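PDB 1BF6: phosphotriesterase homology protein from Escherichia coli, which hydrolyses phosphorylated glyceryl acetates and probably other phosphoglycerol esters, as well as aromatic acetates and propionates, with two zinc ions bound per subunit. Local coordinates for residues A[89-92]-A[93-97]; A[125-129]-A[130-134]. All coordinates share one frame; numbering follows the deposited sequence.

Interaction 1 (A[89-92]-A[93-97]); sequences PEHV and ATRSV
His-91 and Arg-95 meet on a weakly bonded helical turn, 91-94, with Arg-95 just past its end, and the backbone bonds that wind it run from Pro-89 to Arg-95. Ala-93 N donates to Glu-90 O at 3.2 Å, from above the carbonyl plane, and Arg-95 N reaches back to His-91 O at 2.9 Å. His-91 and Arg-95 are four apart, and their side chains lie side by side, pointing the same way. The guanidinium of Arg-95 lies flat over one face of the His-91 imidazole, planes 13° apart and centres 3.6 Å apart, with CZ 3.4 Å from CD2 and offset toward the rim of the ring. Its side chain reaches there fully extended from CG to NE. On the other face of the imidazole packs CB of Pro-89, so the ring is sandwiched. His-91 NE2 is hydrogen-bonded to Tyr-82 OH, while Tyr-57 meets the ring edge-to-face. Arg-95 NH2 binds a glycerol, probably from the crystallisation liquor, and NH1 has a long, weak ion pair with Glu-103. With an alanine here the imidazole is likely to lose the flat group over that face, and Glu-103 its weak, distant counter-charge. This is an i to i+4 arginine-histidine stack on an isolated helical turn, placed at the surface just ahead of helix 97-109, where Ser-96 and Glu-99 form a capping box.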
ATOM      1  N   PRO A  89      18.085   1.098   7.290  1.00 13.66           N
ATOM      2  CA  PRO A  89      19.248   1.924   7.642  1.00 14.44           C
ATOM      3  C   PRO A  89      19.956   1.097   8.736  1.00 15.41           C
ATOM      4  O   PRO A  89      19.361   0.164   9.298  1.00 13.75           O
ATOM      5  CB  PRO A  89      18.615   3.173   8.267  1.00 13.84           C
ATOM      6  CG  PRO A  89      17.263   3.241   7.633  1.00 15.00           C
ATOM      7  CD  PRO A  89      16.823   1.807   7.583  1.00 12.96           C
ATOM      8  N   GLU A  90      21.210   1.425   9.033  1.00 16.06           N
ATOM      9  CA  GLU A  90      21.983   0.708  10.055  1.00 16.42           C
ATOM     10  C   GLU A  90      21.301   0.677  11.422  1.00 13.07           C
ATOM     11  O   GLU A  90      21.329  -0.339  12.115  1.00 11.59           O
ATOM     12  CB  GLU A  90      23.368   1.356  10.224  1.00 19.88           C
ATOM     13  CG  GLU A  90      24.206   1.445   8.941  1.00 27.52           C
ATOM     14  CD  GLU A  90      24.699   0.089   8.442  1.00 32.29           C
ATOM     15  OE1 GLU A  90      24.500  -0.928   9.151  1.00 33.68           O
ATOM     16  OE2 GLU A  90      25.301   0.045   7.338  1.00 35.32           O
ATOM     17  N   HIS A  91      20.670   1.791  11.787  1.00 12.68           N
ATOM     18  CA  HIS A  91      20.013   1.919  13.088  1.00 11.67           C
ATOM     19  C   HIS A  91      18.831   1.002  13.407  1.00 12.27           C
ATOM     20  O   HIS A  91      18.367   0.965  14.551  1.00  8.23           O
ATOM     21  CB  HIS A  91      19.693   3.388  13.399  1.00 11.18           C
ATOM     22  CG  HIS A  91      18.617   3.991  12.544  1.00 13.03           C
ATOM     23  ND1 HIS A  91      18.868   4.996  11.635  1.00 13.48           N
ATOM     24  CD2 HIS A  91      17.272   3.815  12.544  1.00 13.89           C
ATOM     25  CE1 HIS A  91      17.728   5.422  11.122  1.00 15.12           C
ATOM     26  NE2 HIS A  91      16.743   4.722  11.658  1.00 13.57           N
ATOM     27  N   VAL A  92      18.319   0.278  12.412  1.00 10.88           N
ATOM     28  CA  VAL A  92      17.231  -0.646  12.706  1.00 11.18           C
ATOM     29  C   VAL A  92      17.792  -1.766  13.600  1.00 11.07           C
ATOM     30  O   VAL A  92      17.106  -2.264  14.495  1.00 12.72           O
ATOM     31  CB  VAL A  92      16.588  -1.224  11.421  1.00  9.81           C
ATOM     32  CG1 VAL A  92      15.603  -2.340  11.775  1.00  6.53           C
ATOM     33  CG2 VAL A  92      15.885  -0.109  10.664  1.00  5.95           C
ATOM     34  N   ALA A  93      19.057  -2.125  13.392  1.00  9.97           N
ATOM     35  CA  ALA A  93      19.681  -3.171  14.199  1.00  8.80           C
ATOM     36  C   ALA A  93      20.133  -2.670  15.577  1.00  8.15           C
ATOM     37  O   ALA A  93      20.008  -3.389  16.564  1.00  9.51           O
ATOM     38  CB  ALA A  93      20.865  -3.791  13.453  1.00  6.63           C
ATOM     39  N   THR A  94      20.628  -1.434  15.634  1.00  8.83           N
ATOM     40  CA  THR A  94      21.142  -0.863  16.878  1.00 10.12           C
ATOM     41  C   THR A  94      20.119  -0.250  17.822  1.00 12.82           C
ATOM     42  O   THR A  94      20.360  -0.165  19.032  1.00 12.63           O
ATOM     43  CB  THR A  94      22.277   0.134  16.617  1.00  8.18           C
ATOM     44  OG1 THR A  94      21.796   1.249  15.855  1.00  9.84           O
ATOM     45  CG2 THR A  94      23.419  -0.558  15.880  1.00  8.63           C
ATOM     46  N   ARG A  95      18.986   0.202  17.287  1.00 12.91           N
ATOM     47  CA  ARG A  95      17.939   0.742  18.156  1.00 12.55           C
ATOM     48  C   ARG A  95      17.141  -0.440  18.714  1.00 12.02           C
ATOM     49  O   ARG A  95      17.187  -1.548  18.169  1.00 13.37           O
ATOM     50  CB  ARG A  95      17.022   1.700  17.389  1.00 13.33           C
ATOM     51  CG  ARG A  95      17.685   3.020  17.088  1.00 13.46           C
ATOM     52  CD  ARG A  95      16.803   3.941  16.309  1.00 13.00           C
ATOM     53  NE  ARG A  95      17.559   5.093  15.834  1.00 13.87           N
ATOM     54  CZ  ARG A  95      17.056   6.071  15.090  1.00 14.98           C
ATOM     55  NH1 ARG A  95      15.777   6.052  14.730  1.00 15.13           N
ATOM     56  NH2 ARG A  95      17.842   7.054  14.675  1.00 16.63           N
ATOM     57  N   SER A  96      16.480  -0.234  19.847  1.00 11.35           N
ATOM     58  CA  SER A  96      15.675  -1.299  20.441  1.00  9.53           C
ATOM     59  C   SER A  96      14.299  -1.260  19.781  1.00  8.73           C
ATOM     60  O   SER A  96      13.890  -0.222  19.236  1.00  7.48           O
ATOM     61  CB  SER A  96      15.497  -1.055  21.940  1.00  8.23           C
ATOM     62  OG  SER A  96      14.643   0.065  22.158  1.00  9.20           O
ATOM     63  N   VAL A  97      13.577  -2.370  19.872  1.00  9.13           N
ATOM     64  CA  VAL A  97      12.230  -2.452  19.313  1.00 10.62           C
ATOM     65  C   VAL A  97      11.339  -1.328  19.878  1.00 10.43           C
ATOM     66  O   VAL A  97      10.503  -0.779  19.165  1.00  8.19           O
ATOM     67  CB  VAL A  97      11.620  -3.869  19.535  1.00 12.03           C
ATOM     68  CG1 VAL A  97      11.462  -4.173  21.021  1.00 13.96           C
ATOM     69  CG2 VAL A  97      10.288  -4.007  18.812  1.00 14.94           C
TER

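Interaction 2 (A[125-129]-A[130-134]); sequences IGTSE and GKITP
Between Ser-128 and Lys-131 the chain reverses through a type II beta turn, closed by a long, weak but nearly straight bond from Lys-131 N to Ser-128 O (3.5 Å, 173°). Gly-130 takes the third position with positive phi, where a CB would run into the carbonyl oxygen of Glu-129; its own N donates to Thr-162 OG1. Beyond the turn the two arms meet through side chains. The methyl CG2 of Thr-127 presses on Ile-132, 3.5 Å from CG1 and 3.9 Å from CG2, the two side chains crossing obliquely. Thr-127 OG1 lies between the backbone N and the carbonyl carbon (chi1 50°), which parts it from this apolar contact and lets it accept a hydrogen bond from Gln-167 NE2. On the neighbouring residue pair, CB of Ser-128 rests 4.0 Å from CG of Lys-131, whose chain runs extended past it, CE staying 4.1 Å from the same CB. Ser-128 OG lies 3.9 Å from CG2 of Thr-133, but its polar partner is Glu-136 OE2. The other carboxylate oxygen of Glu-136 accepts from Thr-133 N, so one acid gathers both sides of the turn. The loop thus carries the chain from the end of strand 122-126, which pairs with strand 154-157, into helix 134-150: Thr-133 and Glu-136 form a capping box there, Thr-133 OG1 capping a backbone N and also bonding Asp-85, while Thr-127 packs on Glu-136 and Phe-140, its side chain about 6 Å from that of the zinc ligand His-157.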
ATOM      1  N   ILE A 125       5.299  -2.071   5.643  1.00 10.62           N
ATOM      2  CA  ILE A 125       6.252  -2.881   6.375  1.00 10.69           C
ATOM      3  C   ILE A 125       6.391  -4.221   5.695  1.00 10.56           C
ATOM      4  O   ILE A 125       5.428  -4.979   5.559  1.00 10.44           O
ATOM      5  CB  ILE A 125       5.922  -2.935   7.897  1.00 11.31           C
ATOM      6  CG1 ILE A 125       4.591  -3.617   8.159  1.00 13.44           C
ATOM      7  CG2 ILE A 125       5.839  -1.492   8.459  1.00 12.67           C
ATOM      8  CD1 ILE A 125       4.325  -3.841   9.653  1.00 15.11           C
ATOM      9  N   GLY A 126       7.594  -4.479   5.192  1.00  9.34           N
ATOM     10  CA  GLY A 126       7.804  -5.710   4.464  1.00  8.85           C
ATOM     11  C   GLY A 126       8.724  -6.786   4.983  1.00 10.39           C
ATOM     12  O   GLY A 126       9.449  -6.633   5.974  1.00  8.45           O
ATOM     13  N   THR A 127       8.623  -7.924   4.314  1.00  8.90           N
ATOM     14  CA  THR A 127       9.449  -9.074   4.600  1.00 11.15           C
ATOM     15  C   THR A 127      10.134  -9.456   3.286  1.00 11.85           C
ATOM     16  O   THR A 127       9.707  -9.033   2.198  1.00  9.47           O
ATOM     17  CB  THR A 127       8.629 -10.253   5.166  1.00 11.84           C
ATOM     18  OG1 THR A 127       7.490 -10.495   4.331  1.00 12.79           O
ATOM     19  CG2 THR A 127       8.167  -9.953   6.603  1.00  8.12           C
ATOM     20  N   SER A 128      11.216 -10.219   3.390  1.00 11.77           N
ATOM     21  CA  SER A 128      11.980 -10.634   2.218  1.00 12.35           C
ATOM     22  C   SER A 128      11.320 -11.798   1.484  1.00 12.61           C
ATOM     23  O   SER A 128      10.339 -12.372   1.963  1.00 13.29           O
ATOM     24  CB  SER A 128      13.415 -10.998   2.635  1.00  9.02           C
ATOM     25  OG  SER A 128      14.113  -9.843   3.065  1.00  9.16           O
ATOM     26  N   GLU A 129      11.856 -12.145   0.317  1.00 12.67           N
ATOM     27  CA  GLU A 129      11.304 -13.244  -0.458  1.00 13.75           C
ATOM     28  C   GLU A 129      11.500 -14.609   0.197  1.00 13.68           C
ATOM     29  O   GLU A 129      12.630 -15.087   0.349  1.00 17.03           O
ATOM     30  CB  GLU A 129      11.891 -13.246  -1.874  1.00 16.04           C
ATOM     31  CG  GLU A 129      11.320 -14.343  -2.773  1.00 19.15           C
ATOM     32  CD  GLU A 129      11.726 -14.198  -4.245  1.00 22.88           C
ATOM     33  OE1 GLU A 129      12.440 -13.228  -4.608  1.00 24.16           O
ATOM     34  OE2 GLU A 129      11.301 -15.052  -5.047  1.00 23.95           O
ATOM     35  N   GLY A 130      10.395 -15.222   0.612  1.00 12.06           N
ATOM     36  CA  GLY A 130      10.450 -16.540   1.211  1.00 11.01           C
ATOM     37  C   GLY A 130      10.980 -16.617   2.630  1.00 12.01           C
ATOM     38  O   GLY A 130      11.213 -17.712   3.145  1.00 10.63           O
ATOM     39  N   LYS A 131      11.147 -15.471   3.277  1.00 12.41           N
ATOM     40  CA  LYS A 131      11.647 -15.460   4.647  1.00 13.67           C
ATOM     41  C   LYS A 131      11.431 -14.139   5.364  1.00 12.44           C
ATOM     42  O   LYS A 131      11.334 -13.087   4.738  1.00 12.32           O
ATOM     43  CB  LYS A 131      13.149 -15.789   4.673  1.00 14.74           C
ATOM     44  CG  LYS A 131      13.988 -14.721   4.023  1.00 17.57           C
ATOM     45  CD  LYS A 131      15.488 -14.955   4.133  1.00 22.17           C
ATOM     46  CE  LYS A 131      16.228 -13.809   3.435  1.00 24.56           C
ATOM     47  NZ  LYS A 131      17.709 -13.912   3.516  1.00 28.12           N
ATOM     48  N   ILE A 132      11.310 -14.220   6.685  1.00 12.76           N
ATOM     49  CA  ILE A 132      11.190 -13.037   7.524  1.00 12.42           C
ATOM     50  C   ILE A 132      12.520 -13.036   8.281  1.00 12.42           C
ATOM     51  O   ILE A 132      12.817 -13.970   9.036  1.00 10.41           O
ATOM     52  CB  ILE A 132      10.010 -13.125   8.527  1.00 13.53           C
ATOM     53  CG1 ILE A 132       8.677 -13.225   7.768  1.00 12.65           C
ATOM     54  CG2 ILE A 132      10.018 -11.908   9.442  1.00 12.46           C
ATOM     55  CD1 ILE A 132       7.445 -13.288   8.661  1.00 11.46           C
ATOM     56  N   THR A 133      13.351 -12.040   8.004  1.00  9.17           N
ATOM     57  CA  THR A 133      14.664 -11.942   8.645  1.00 10.68           C
ATOM     58  C   THR A 133      14.506 -11.420  10.083  1.00 11.89           C
ATOM     59  O   THR A 133      13.458 -10.875  10.443  1.00  9.12           O
ATOM     60  CB  THR A 133      15.575 -10.948   7.887  1.00  7.56           C
ATOM     61  OG1 THR A 133      15.109  -9.611   8.115  1.00  8.28           O
ATOM     62  CG2 THR A 133      15.574 -11.240   6.379  1.00  7.38           C
ATOM     63  N   PRO A 134      15.536 -11.607  10.930  1.00 12.12           N
ATOM     64  CA  PRO A 134      15.464 -11.125  12.314  1.00 10.64           C
ATOM     65  C   PRO A 134      15.137  -9.623  12.402  1.00  9.54           C
ATOM     66  O   PRO A 134      14.356  -9.204  13.262  1.00  9.41           O
ATOM     67  CB  PRO A 134      16.868 -11.425  12.841  1.00 11.95           C
ATOM     68  CG  PRO A 134      17.189 -12.710  12.175  1.00  9.86           C
ATOM     69  CD  PRO A 134      16.718 -12.468  10.738  1.00 10.88           C
TER

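Overall arrangement
From the N terminus, the chain leaves strand 75-80 and first winds the helical turn of interaction 1, ahead of helix 97-109; only after that helix and strand 122-126 does it make the turn of interaction 2 and enter helix 134-150. The two are local and in series, neither nesting nor crossing. Their centres lie 16 Å apart, with nearest atoms about 7 Å apart, so they do not touch. What joins them is helix 134-150: it starts at interaction 2, and its Leu-135, Lys-138 and Val-139 meet the turn of interaction 1. Both therefore belong to strand-to-helix connections on one side of the TIM barrel, with interaction 2 nearer the zinc site.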